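Local coordinates for conserved hypothetical protein (Staphylococcus aureus subsp. aureus, PDB 2AP3), which is of unknown function but belongs to a family of putative cell-wall binding lipoproteins and folds into an elongated bundle of long helices, at residues Lys84-Ile89 with Asp131-Tyr136. Sequence-based numbering, arbitrary orientation.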
ATOM      1  N   LYS A  84      -8.068   4.392  -4.643  1.00 14.91           N
ATOM      2  CA  LYS A  84      -7.923   3.362  -5.677  1.00 15.21           C
ATOM      3  C   LYS A  84      -6.999   2.231  -5.204  1.00 16.34           C
ATOM      4  O   LYS A  84      -7.246   1.061  -5.509  1.00 15.66           O
ATOM      5  CB  LYS A  84      -7.436   3.960  -7.002  1.00 16.47           C
ATOM      6  CG  LYS A  84      -8.409   4.939  -7.648  1.00 18.31           C
ATOM      7  CD  LYS A  84      -7.706   5.670  -8.781  1.00 20.13           C
ATOM      8  CE  LYS A  84      -8.542   6.792  -9.355  1.00 21.53           C
ATOM      9  NZ  LYS A  84      -7.841   7.516 -10.475  1.00 22.39           N
ATOM     10  N   GLU A  85      -5.936   2.577  -4.476  1.00 15.02           N
ATOM     11  CA  GLU A  85      -5.033   1.555  -3.903  1.00 15.40           C
ATOM     12  C   GLU A  85      -5.767   0.737  -2.844  1.00 15.76           C
ATOM     13  O   GLU A  85      -5.700  -0.491  -2.827  1.00 15.84           O
ATOM     14  CB  GLU A  85      -3.746   2.180  -3.336  1.00 14.88           C
ATOM     15  CG  GLU A  85      -2.866   1.149  -2.586  1.00 16.01           C
ATOM     16  CD  GLU A  85      -1.483   1.678  -2.216  1.00 16.18           C
ATOM     17  OE1 GLU A  85      -1.022   2.674  -2.840  1.00 18.88           O
ATOM     18  OE2 GLU A  85      -0.866   1.108  -1.267  1.00 17.77           O
ATOM     19  N   GLU A  86      -6.500   1.423  -1.977  1.00 16.09           N
ATOM     20  CA  GLU A  86      -7.270   0.744  -0.946  1.00 16.68           C
ATOM     21  C   GLU A  86      -8.263  -0.210  -1.570  1.00 16.72           C
ATOM     22  O   GLU A  86      -8.370  -1.371  -1.127  1.00 16.90           O
ATOM     23  CB  GLU A  86      -7.996   1.765  -0.082  1.00 17.37           C
ATOM     24  CG  GLU A  86      -7.017   2.631   0.725  1.00 16.79           C
ATOM     25  CD  GLU A  86      -7.771   3.585   1.617  1.00 18.16           C
ATOM     26  OE1 GLU A  86      -8.231   4.657   1.134  1.00 19.33           O
ATOM     27  OE2 GLU A  86      -7.934   3.235   2.797  1.00 19.74           O
ATOM     28  N   ASP A  87      -8.963   0.260  -2.602  1.00 17.58           N
ATOM     29  CA  ASP A  87      -9.975  -0.551  -3.296  1.00 18.43           C
ATOM     30  C   ASP A  87      -9.327  -1.760  -3.970  1.00 19.02           C
ATOM     31  O   ASP A  87      -9.903  -2.846  -3.995  1.00 19.45           O
ATOM     32  CB  ASP A  87     -10.760   0.289  -4.323  1.00 19.17           C
ATOM     33  CG  ASP A  87     -11.681   1.349  -3.671  1.00 20.28           C
ATOM     34  OD1 ASP A  87     -11.946   1.308  -2.454  1.00 21.55           O
ATOM     35  OD2 ASP A  87     -12.170   2.229  -4.416  1.00 24.76           O
ATOM     36  N   ALA A  88      -8.113  -1.584  -4.487  1.00 18.32           N
ATOM     37  CA  ALA A  88      -7.434  -2.650  -5.205  1.00 19.09           C
ATOM     38  C   ALA A  88      -7.051  -3.751  -4.235  1.00 19.34           C
ATOM     39  O   ALA A  88      -7.226  -4.936  -4.528  1.00 20.50           O
ATOM     40  CB  ALA A  88      -6.215  -2.124  -5.903  1.00 19.82           C
ATOM     41  N   ILE A  89      -6.542  -3.363  -3.074  1.00 19.34           N
ATOM     42  CA  ILE A  89      -6.126  -4.340  -2.073  1.00 19.57           C
ATOM     43  C   ILE A  89      -7.345  -5.064  -1.535  1.00 20.61           C
ATOM     44  O   ILE A  89      -7.283  -6.262  -1.253  1.00 21.34           O
ATOM     45  CB  ILE A  89      -5.265  -3.693  -0.956  1.00 19.63           C
ATOM     46  CG1 ILE A  89      -3.907  -3.279  -1.536  1.00 18.85           C
ATOM     47  CG2 ILE A  89      -5.130  -4.636   0.251  1.00 19.66           C
ATOM     48  CD1 ILE A  89      -3.049  -4.495  -2.006  1.00 20.07           C
ATOM     49  N   ASP A 131      -2.881  -1.369   8.013  1.00 15.87           N
ATOM     50  CA  ASP A 131      -2.125  -0.513   8.936  1.00 16.70           C
ATOM     51  C   ASP A 131      -1.451   0.623   8.161  1.00 15.85           C
ATOM     52  O   ASP A 131      -1.480   1.794   8.562  1.00 15.98           O
ATOM     53  CB  ASP A 131      -1.042  -1.327   9.642  1.00 17.15           C
ATOM     54  CG  ASP A 131      -1.595  -2.348  10.609  1.00 20.43           C
ATOM     55  OD1 ASP A 131      -2.780  -2.258  11.001  1.00 22.28           O
ATOM     56  OD2 ASP A 131      -0.817  -3.251  10.998  1.00 23.02           O
ATOM     57  N   TYR A 132      -0.830   0.260   7.046  1.00 15.02           N
ATOM     58  CA  TYR A 132      -0.168   1.253   6.179  1.00 15.05           C
ATOM     59  C   TYR A 132      -1.167   2.322   5.657  1.00 14.97           C
ATOM     60  O   TYR A 132      -0.904   3.538   5.719  1.00 14.45           O
ATOM     61  CB  TYR A 132       0.582   0.530   5.040  1.00 16.53           C
ATOM     62  CG  TYR A 132       1.011   1.443   3.917  1.00 16.54           C
ATOM     63  CD1 TYR A 132       2.078   2.317   4.079  1.00 17.14           C
ATOM     64  CD2 TYR A 132       0.330   1.452   2.692  1.00 17.13           C
ATOM     65  CE1 TYR A 132       2.469   3.163   3.061  1.00 18.12           C
ATOM     66  CE2 TYR A 132       0.707   2.312   1.650  1.00 17.87           C
ATOM     67  CZ  TYR A 132       1.793   3.164   1.848  1.00 17.81           C
ATOM     68  OH  TYR A 132       2.199   4.022   0.845  1.00 21.81           O
ATOM     69  N   ALA A 133      -2.315   1.865   5.147  1.00 14.77           N
ATOM     70  CA  ALA A 133      -3.345   2.782   4.645  1.00 14.95           C
ATOM     71  C   ALA A 133      -3.815   3.732   5.750  1.00 14.51           C
ATOM     72  O   ALA A 133      -3.963   4.922   5.525  1.00 14.69           O
ATOM     73  CB  ALA A 133      -4.521   2.010   4.083  1.00 15.52           C
ATOM     74  N   LYS A 134      -4.047   3.201   6.950  1.00 14.82           N
ATOM     75  CA  LYS A 134      -4.449   4.044   8.079  1.00 14.33           C
ATOM     76  C   LYS A 134      -3.378   5.115   8.354  1.00 13.42           C
ATOM     77  O   LYS A 134      -3.680   6.291   8.567  1.00 13.01           O
ATOM     78  CB  LYS A 134      -4.693   3.197   9.338  1.00 14.55           C
ATOM     79  CG  LYS A 134      -5.398   3.945  10.474  1.00 17.17           C
ATOM     80  CD  LYS A 134      -5.746   2.975  11.617  1.00 17.12           C
ATOM     81  CE  LYS A 134      -6.215   3.698  12.866  1.00 24.67           C
ATOM     82  NZ  LYS A 134      -7.441   4.520  12.646  1.00 28.98           N
ATOM     83  N   ALA A 135      -2.113   4.701   8.346  1.00 13.38           N
ATOM     84  CA  ALA A 135      -1.013   5.619   8.671  1.00 12.49           C
ATOM     85  C   ALA A 135      -0.847   6.689   7.572  1.00 12.43           C
ATOM     86  O   ALA A 135      -0.587   7.857   7.866  1.00 13.47           O
ATOM     87  CB  ALA A 135       0.284   4.841   8.862  1.00 13.55           C
ATOM     88  N   TYR A 136      -1.000   6.279   6.313  1.00 12.66           N
ATOM     89  CA  TYR A 136      -0.871   7.222   5.221  1.00 12.42           C
ATOM     90  C   TYR A 136      -1.995   8.258   5.281  1.00 12.04           C
ATOM     91  O   TYR A 136      -1.735   9.469   5.225  1.00 12.11           O
ATOM     92  CB  TYR A 136      -0.879   6.490   3.861  1.00 12.91           C
ATOM     93  CG  TYR A 136      -0.821   7.464   2.707  1.00 12.33           C
ATOM     94  CD1 TYR A 136       0.345   8.189   2.452  1.00 15.73           C
ATOM     95  CD2 TYR A 136      -1.947   7.711   1.914  1.00 13.83           C
ATOM     96  CE1 TYR A 136       0.402   9.128   1.422  1.00 15.09           C
ATOM     97  CE2 TYR A 136      -1.899   8.663   0.856  1.00 14.52           C
ATOM     98  CZ  TYR A 136      -0.716   9.345   0.615  1.00 13.53           C
ATOM     99  OH  TYR A 136      -0.668  10.280  -0.415  1.00 14.02           O
TER
HETATM  100  O   HOH W   1       0.881   4.068  -1.527  1.00 23.16           O
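Glu86 and Ala133 mark the nearest backbone approach of two antiparallel helical segments, 84-89 and 131-136, with 7.1 Å between the CA of Glu86 and the CA of Ala133. No direct hydrogen bond joins the segments and only 116 Å² is buried between them, so the evidence points to a light contact carried by two glutamates, one tyrosine and one alanine. Glu85 is directed at the opposite helix, its CG anti to the backbone N (chi1 173°) and its chain extended, which brings the carboxylate to the edge of the Tyr132 ring. There Glu85 OE2 lies near the ring plane, 3.5 Å from Tyr132 CE2, and the carboxylate and ring planes differ by just 22°. The two side chains meet at about a right angle. A water completes the link: it donates to Glu85 OE1 at 2.7 Å and hydrogen-bonds Tyr132 OH, also at 2.7 Å, while lying in the plane of the ring. Because Glu85 OE2 is also hydrogen-bonded to His129, both carboxylate oxygens are engaged, which should restrict rotation of the group. Glu86 reaches across with an extended chain, and its OE2 comes within 3.8 Å of the CB of Ala133; the same oxygen forms a salt bridge with Lys137, one turn further along that helix. The contact therefore joins helices 61-96 and 109-150 near the middle of the bundle, where Phe82 packs on Tyr132 and Ala133, Glu85 touches Ile35 of helix 33-50, and Tyr132 rests on Leu174 of helix 157-195.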